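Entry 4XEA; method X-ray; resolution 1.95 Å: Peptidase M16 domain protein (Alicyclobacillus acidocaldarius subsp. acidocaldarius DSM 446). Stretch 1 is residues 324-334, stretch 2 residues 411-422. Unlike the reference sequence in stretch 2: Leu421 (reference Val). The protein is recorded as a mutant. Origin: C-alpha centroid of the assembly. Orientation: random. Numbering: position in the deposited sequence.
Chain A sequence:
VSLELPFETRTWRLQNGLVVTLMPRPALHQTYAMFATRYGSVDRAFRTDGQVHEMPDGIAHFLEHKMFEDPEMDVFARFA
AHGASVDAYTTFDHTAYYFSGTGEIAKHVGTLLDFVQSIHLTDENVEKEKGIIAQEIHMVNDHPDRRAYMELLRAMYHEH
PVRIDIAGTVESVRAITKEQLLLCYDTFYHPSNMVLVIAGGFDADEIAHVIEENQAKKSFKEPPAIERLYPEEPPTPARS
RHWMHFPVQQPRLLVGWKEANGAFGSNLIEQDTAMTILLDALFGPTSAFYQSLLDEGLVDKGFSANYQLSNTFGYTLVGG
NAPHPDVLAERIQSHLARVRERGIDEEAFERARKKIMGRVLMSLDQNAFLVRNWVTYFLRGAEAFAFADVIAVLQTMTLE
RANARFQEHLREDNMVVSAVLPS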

ATOM      1  N   HIS A 324     -12.115 -15.478  18.779  1.00 67.73           N
ATOM      2  CA  HIS A 324     -11.942 -16.235  20.012  1.00 68.87           C
ATOM      3  C   HIS A 324     -10.502 -16.047  20.489  1.00 64.29           C
ATOM      4  O   HIS A 324      -9.624 -16.873  20.216  1.00 62.76           O
ATOM      5  N   PRO A 325     -10.246 -14.930  21.182  1.00 62.55           N
ATOM      6  CA  PRO A 325      -8.866 -14.555  21.471  1.00 59.65           C
ATOM      7  C   PRO A 325      -8.160 -15.533  22.397  1.00 60.08           C
ATOM      8  O   PRO A 325      -6.964 -15.750  22.243  1.00 56.39           O
ATOM      9  N   ASP A 326      -8.903 -16.104  23.345  1.00 64.37           N
ATOM     10  CA  ASP A 326      -8.354 -17.100  24.272  1.00 67.23           C
ATOM     11  C   ASP A 326      -7.882 -18.341  23.527  1.00 65.37           C
ATOM     12  O   ASP A 326      -6.780 -18.834  23.763  1.00 64.26           O
ATOM     13  N   VAL A 327      -8.726 -18.818  22.615  1.00 66.53           N
ATOM     14  CA  VAL A 327      -8.443 -20.016  21.841  1.00 66.93           C
ATOM     15  C   VAL A 327      -7.200 -19.786  20.982  1.00 61.43           C
ATOM     16  O   VAL A 327      -6.318 -20.647  20.913  1.00 60.59           O
ATOM     17  N   LEU A 328      -7.141 -18.625  20.331  1.00 58.24           N
ATOM     18  CA  LEU A 328      -6.016 -18.272  19.448  1.00 54.37           C
ATOM     19  C   LEU A 328      -4.742 -18.193  20.240  1.00 52.48           C
ATOM     20  O   LEU A 328      -3.719 -18.716  19.804  1.00 51.73           O
ATOM     21  N   ALA A 329      -4.787 -17.538  21.396  1.00 53.13           N
ATOM     22  CA  ALA A 329      -3.613 -17.478  22.262  1.00 53.17           C
ATOM     23  C   ALA A 329      -3.136 -18.865  22.659  1.00 55.13           C
ATOM     24  O   ALA A 329      -1.923 -19.106  22.709  1.00 54.92           O
ATOM     25  N   GLU A 330      -4.061 -19.773  22.964  1.00 58.75           N
ATOM     26  CA  GLU A 330      -3.670 -21.137  23.334  1.00 62.22           C
ATOM     27  C   GLU A 330      -3.009 -21.865  22.169  1.00 59.52           C
ATOM     28  O   GLU A 330      -2.024 -22.580  22.363  1.00 59.26           O
ATOM     29  N   ARG A 331      -3.564 -21.693  20.962  1.00 58.50           N
ATOM     30  CA  ARG A 331      -3.055 -22.391  19.775  1.00 58.43           C
ATOM     31  C   ARG A 331      -1.645 -21.929  19.432  1.00 54.33           C
ATOM     32  O   ARG A 331      -0.792 -22.735  19.032  1.00 54.06           O
ATOM     33  N   ILE A 332      -1.412 -20.621  19.571  1.00 50.71           N
ATOM     34  CA  ILE A 332      -0.079 -20.060  19.367  1.00 49.01           C
ATOM     35  C   ILE A 332       0.934 -20.641  20.362  1.00 49.09           C
ATOM     36  O   ILE A 332       2.004 -21.062  19.975  1.00 49.07           O
ATOM     37  N   GLN A 333       0.589 -20.657  21.643  1.00 51.05           N
ATOM     38  CA  GLN A 333       1.470 -21.222  22.652  1.00 52.85           C
ATOM     39  C   GLN A 333       1.713 -22.727  22.454  1.00 54.57           C
ATOM     40  O   GLN A 333       2.821 -23.195  22.677  1.00 55.31           O
ATOM     41  N   SER A 334       0.696 -23.477  22.027  1.00 55.42           N
ATOM     42  CA  SER A 334       0.865 -24.910  21.739  1.00 58.80           C
ATOM     43  C   SER A 334       1.777 -25.166  20.571  1.00 57.18           C
ATOM     44  O   SER A 334       2.659 -26.015  20.650  1.00 58.02           O
ATOM     45  N   ARG A 411      10.303 -17.548  23.761  1.00 41.82           N
ATOM     46  CA  ARG A 411      10.197 -18.304  24.992  1.00 44.64           C
ATOM     47  C   ARG A 411       8.896 -17.974  25.718  1.00 44.18           C
ATOM     48  O   ARG A 411       8.100 -17.197  25.227  1.00 41.94           O
ATOM     49  N   GLU A 412       8.676 -18.576  26.890  1.00 46.25           N
ATOM     50  CA  GLU A 412       7.491 -18.256  27.682  1.00 47.36           C
ATOM     51  C   GLU A 412       7.714 -17.128  28.678  1.00 46.04           C
ATOM     52  O   GLU A 412       6.817 -16.331  28.942  1.00 47.03           O
ATOM     53  N   ASP A 413       8.914 -17.019  29.209  1.00 46.11           N
ATOM     54  CA  ASP A 413       9.167 -16.052  30.276  1.00 47.30           C
ATOM     55  C   ASP A 413       9.424 -14.619  29.756  1.00 44.61           C
ATOM     56  O   ASP A 413       9.419 -13.676  30.552  1.00 45.73           O
ATOM     57  N   ASN A 414       9.596 -14.437  28.451  1.00 40.46           N
ATOM     58  CA  ASN A 414       9.726 -13.071  27.917  1.00 39.12           C
ATOM     59  C   ASN A 414       8.527 -12.654  27.063  1.00 37.22           C
ATOM     60  O   ASN A 414       8.631 -11.743  26.214  1.00 35.52           O
HETATM   61  N   MSE A 415       7.398 -13.306  27.301  1.00 37.69           N
HETATM   62  CA  MSE A 415       6.238 -13.224  26.444  1.00 37.26           C
HETATM   63  C   MSE A 415       5.134 -12.426  27.123  1.00 37.96           C
HETATM   64  O   MSE A 415       4.970 -12.503  28.306  1.00 37.53           O
ATOM     65  N   VAL A 416       4.406 -11.636  26.323  1.00 37.58           N
ATOM     66  CA  VAL A 416       3.277 -10.855  26.783  1.00 38.52           C
ATOM     67  C   VAL A 416       2.121 -11.253  25.894  1.00 38.90           C
ATOM     68  O   VAL A 416       2.267 -11.353  24.647  1.00 39.32           O
ATOM     69  N   VAL A 417       0.987 -11.535  26.498  1.00 41.29           N
ATOM     70  CA  VAL A 417      -0.221 -11.862  25.716  1.00 43.58           C
ATOM     71  C   VAL A 417      -1.236 -10.787  26.052  1.00 44.61           C
ATOM     72  O   VAL A 417      -1.593 -10.645  27.233  1.00 46.42           O
ATOM     73  N   SER A 418      -1.735 -10.061  25.045  1.00 45.03           N
ATOM     74  CA  SER A 418      -2.663  -8.971  25.324  1.00 46.13           C
ATOM     75  C   SER A 418      -3.829  -8.905  24.341  1.00 47.23           C
ATOM     76  O   SER A 418      -3.657  -9.193  23.152  1.00 48.15           O
ATOM     77  N   ALA A 419      -5.000  -8.499  24.832  1.00 47.26           N
ATOM     78  CA  ALA A 419      -6.224  -8.520  24.049  1.00 48.63           C
ATOM     79  C   ALA A 419      -7.004  -7.214  24.235  1.00 49.19           C
ATOM     80  O   ALA A 419      -6.968  -6.562  25.294  1.00 46.46           O
ATOM     81  N   VAL A 420      -7.715  -6.842  23.182  1.00 50.87           N
ATOM     82  CA  VAL A 420      -8.673  -5.743  23.237  1.00 52.81           C
ATOM     83  C   VAL A 420      -9.983  -6.392  22.925  1.00 55.70           C
ATOM     84  O   VAL A 420     -10.074  -7.111  21.928  1.00 57.34           O
ATOM     85  N   LEU A 421     -10.978  -6.156  23.776  1.00 57.08           N
ATOM     86  CA  LEU A 421     -12.234  -6.882  23.749  1.00 60.33           C
ATOM     87  C   LEU A 421     -13.373  -5.901  23.451  1.00 63.79           C
ATOM     88  O   LEU A 421     -13.355  -4.762  23.919  1.00 62.95           O
ATOM     89  N   PRO A 422     -14.376  -6.329  22.680  1.00 68.47           N
ATOM     90  CA  PRO A 422     -15.424  -5.352  22.364  1.00 72.51           C
ATOM     91  C   PRO A 422     -16.122  -4.817  23.618  1.00 74.29           C
ATOM     92  O   PRO A 422     -16.506  -5.608  24.481  1.00 74.89           O
TER

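No hydrogen bond or salt bridge joins this helix to this strand, even though Gln333, the helix residue most covered by the strand, carries an amide. The helix 325-334 runs nearly antiparallel to the strand 415-422, at 160°, with the axes approaching to 10.0 Å, and the contact between them, 236 Å² of buried surface with both sides summed, is made by packing.

The helix offers one residue per turn. Pro325, Ala329 and Gln333, spaced four apart, all point toward the strand. The strand answers with alternate residues: Met415, Val417 and Ala419 point toward the helix, while Val416 and Ser418 between them make no contact with it.

At the middle, small meets branched. Ala329 CB lies 3.9 Å from Val417 CG1, with Val417 in the t rotamer. Near the helix start, the ring of Pro325, puckered C-gamma endo, brings CG to 4.0 Å from CD2 of Leu421. The CA-to-CB bond of Leu421 points sideways, but its m, t conformation carries the end of the side chain nearer; this leucine replaces the reference valine.

Gln333 covers the other end and buries the most area of any residue here, 59 Å². Its m, t rotamer extends the chain, placing OE1 3.8 Å from CE of Met415, a selenomethionine whose side chain runs t, t out to SE and then turns p at chi3, and NE2 4.2 Å from CG2 of Val417. The amide turns back to its own helix: Gln333 NE2 gives a weak hydrogen bond to Ala329 O at 3.3 Å. Beside Gln333, Glu412 (m, t) starts sideways and ends with OE2 4.0 Å from Gln333 OE1, a contact without a hydrogen bond.

The rule to read here is an i, i+4 helix stripe against an alternating strand face, with small Ala329 against Val417 in the middle, Pro325 meeting Leu421 at one end, and Gln333 meeting Met415 and Glu412 at the other.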

ATOM      1  CB  HIS A 324     -12.306 -17.702  19.784  1.00 73.81           C
ATOM      2  CG  HIS A 324     -13.705 -17.896  19.271  1.00 79.85           C
ATOM      3  ND1 HIS A 324     -14.813 -17.876  20.092  1.00 84.61           N
ATOM      4  CD2 HIS A 324     -14.174 -18.071  18.011  1.00 83.25           C
ATOM      5  CE1 HIS A 324     -15.901 -18.052  19.362  1.00 90.91           C
ATOM      6  NE2 HIS A 324     -15.542 -18.173  18.096  1.00 89.13           N
ATOM      7  CB  PRO A 325      -8.984 -13.161  22.104  1.00 60.93           C
ATOM      8  CG  PRO A 325     -10.401 -12.954  22.394  1.00 64.40           C
ATOM      9  CD  PRO A 325     -11.217 -13.932  21.650  1.00 65.46           C
ATOM     10  CB  ASP A 326      -9.367 -17.484  25.381  1.00 74.65           C
ATOM     11  CG  ASP A 326     -10.806 -17.675  24.866  1.00 79.19           C
ATOM     12  OD1 ASP A 326     -11.118 -17.475  23.659  1.00 77.66           O
ATOM     13  OD2 ASP A 326     -11.663 -18.009  25.710  1.00 89.26           O
ATOM     14  CB  VAL A 327      -9.635 -20.432  20.952  1.00 70.77           C
ATOM     15  CG1 VAL A 327      -9.300 -21.723  20.204  1.00 74.27           C
ATOM     16  CG2 VAL A 327     -10.932 -20.636  21.795  1.00 77.69           C
ATOM     17  CB  LEU A 328      -6.249 -16.940  18.705  1.00 52.93           C
ATOM     18  CG  LEU A 328      -5.083 -16.412  17.828  1.00 51.00           C
ATOM     19  CD1 LEU A 328      -4.639 -17.440  16.796  1.00 51.10           C
ATOM     20  CD2 LEU A 328      -5.438 -15.089  17.165  1.00 51.83           C
ATOM     21  CB  ALA A 329      -3.887 -16.641  23.489  1.00 55.10           C
ATOM     22  CB  GLU A 330      -4.865 -21.958  23.837  1.00 68.82           C
ATOM     23  CG  GLU A 330      -4.528 -23.457  24.054  1.00 77.00           C
ATOM     24  CD  GLU A 330      -4.804 -24.365  22.810  1.00 82.56           C
ATOM     25  OE1 GLU A 330      -5.913 -24.265  22.224  1.00 88.83           O
ATOM     26  OE2 GLU A 330      -3.939 -25.204  22.437  1.00 82.60           O
ATOM     27  CB  ARG A 331      -3.985 -22.174  18.570  1.00 60.74           C
ATOM     28  CG  ARG A 331      -5.306 -22.958  18.638  1.00 67.53           C
ATOM     29  CD  ARG A 331      -5.106 -24.438  18.290  1.00 75.82           C
ATOM     30  NE  ARG A 331      -4.596 -24.629  16.928  1.00 77.37           N
ATOM     31  CZ  ARG A 331      -5.349 -24.648  15.824  1.00 84.98           C
ATOM     32  NH1 ARG A 331      -6.679 -24.485  15.879  1.00 88.40           N
ATOM     33  NH2 ARG A 331      -4.764 -24.838  14.642  1.00 88.11           N
ATOM     34  CB  ILE A 332      -0.097 -18.527  19.487  1.00 47.07           C
ATOM     35  CG1 ILE A 332      -0.809 -17.916  18.271  1.00 47.98           C
ATOM     36  CG2 ILE A 332       1.325 -18.000  19.656  1.00 47.74           C
ATOM     37  CD1 ILE A 332      -1.271 -16.447  18.468  1.00 49.74           C
ATOM     38  CB  GLN A 333       0.904 -20.968  24.058  1.00 57.23           C
ATOM     39  CG  GLN A 333       0.857 -19.468  24.413  1.00 59.41           C
ATOM     40  CD  GLN A 333       0.185 -19.184  25.752  1.00 66.18           C
ATOM     41  OE1 GLN A 333       0.632 -19.666  26.790  1.00 73.85           O
ATOM     42  NE2 GLN A 333      -0.882 -18.379  25.729  1.00 69.41           N
ATOM     43  CB  SER A 334      -0.468 -25.545  21.397  1.00 63.36           C
ATOM     44  OG  SER A 334      -1.200 -25.767  22.564  1.00 68.92           O
ATOM     45  CB  ARG A 411      11.416 -18.028  25.900  1.00 45.79           C
ATOM     46  CG  ARG A 411      12.806 -18.122  25.204  1.00 47.61           C
ATOM     47  CD  ARG A 411      13.975 -18.237  26.218  1.00 52.87           C
ATOM     48  NE  ARG A 411      13.784 -17.316  27.341  1.00 54.64           N
ATOM     49  CZ  ARG A 411      14.089 -16.021  27.313  1.00 56.45           C
ATOM     50  NH1 ARG A 411      14.645 -15.483  26.237  1.00 57.26           N
ATOM     51  NH2 ARG A 411      13.849 -15.244  28.362  1.00 55.19           N
ATOM     52  CB  GLU A 412       7.012 -19.512  28.415  1.00 52.33           C
ATOM     53  CG  GLU A 412       6.462 -20.505  27.408  1.00 57.40           C
ATOM     54  CD  GLU A 412       5.449 -21.424  28.013  1.00 65.16           C
ATOM     55  OE1 GLU A 412       5.888 -22.341  28.730  1.00 66.67           O
ATOM     56  OE2 GLU A 412       4.234 -21.198  27.760  1.00 68.54           O
ATOM     57  CB  ASP A 413      10.309 -16.512  31.169  1.00 51.55           C
ATOM     58  CG  ASP A 413      11.500 -16.969  30.369  1.00 55.52           C
ATOM     59  OD1 ASP A 413      11.705 -18.195  30.258  1.00 68.42           O
ATOM     60  OD2 ASP A 413      12.199 -16.123  29.818  1.00 59.60           O
ATOM     61  CB  ASN A 414      11.058 -12.891  27.138  1.00 38.12           C
ATOM     62  CG  ASN A 414      11.089 -13.710  25.838  1.00 39.34           C
ATOM     63  OD1 ASN A 414      10.500 -14.793  25.784  1.00 39.83           O
ATOM     64  ND2 ASN A 414      11.837 -13.227  24.808  1.00 36.75           N
HETATM   65  CB  MSE A 415       5.728 -14.637  26.095  1.00 39.03           C
HETATM   66  CG  MSE A 415       4.545 -14.682  25.198  1.00 39.97           C
HETATM   67 SE   MSE A 415       3.812 -16.431  24.884  0.76 49.81          SE
HETATM   68  CE  MSE A 415       3.278 -16.956  26.714  1.00 49.06           C
ATOM     69  CB  VAL A 416       3.495  -9.328  26.630  1.00 38.05           C
ATOM     70  CG1 VAL A 416       2.243  -8.571  27.089  1.00 38.25           C
ATOM     71  CG2 VAL A 416       4.706  -8.909  27.415  1.00 38.34           C
ATOM     72  CB  VAL A 417      -0.828 -13.237  26.053  1.00 45.06           C
ATOM     73  CG1 VAL A 417      -2.004 -13.614  25.114  1.00 46.79           C
ATOM     74  CG2 VAL A 417       0.201 -14.338  26.016  1.00 48.35           C
ATOM     75  CB  SER A 418      -1.902  -7.650  25.369  1.00 44.69           C
ATOM     76  OG  SER A 418      -1.541  -7.255  24.068  1.00 50.67           O
ATOM     77  CB  ALA A 419      -7.109  -9.732  24.455  1.00 51.67           C
ATOM     78  CB  VAL A 420      -8.367  -4.647  22.182  1.00 53.54           C
ATOM     79  CG1 VAL A 420      -9.398  -3.525  22.271  1.00 57.25           C
ATOM     80  CG2 VAL A 420      -6.971  -4.113  22.398  1.00 52.89           C
ATOM     81  CB  LEU A 421     -12.466  -7.584  25.097  1.00 60.27           C
ATOM     82  CG  LEU A 421     -11.337  -8.504  25.608  1.00 59.15           C
ATOM     83  CD1 LEU A 421     -11.684  -9.072  26.989  1.00 60.89           C
ATOM     84  CD2 LEU A 421     -11.078  -9.642  24.623  1.00 59.86           C
ATOM     85  CB  PRO A 422     -16.392  -6.155  21.496  1.00 77.20           C
ATOM     86  CG  PRO A 422     -15.544  -7.208  20.879  1.00 75.67           C
ATOM     87  CD  PRO A 422     -14.495  -7.558  21.879  1.00 70.16           C
TER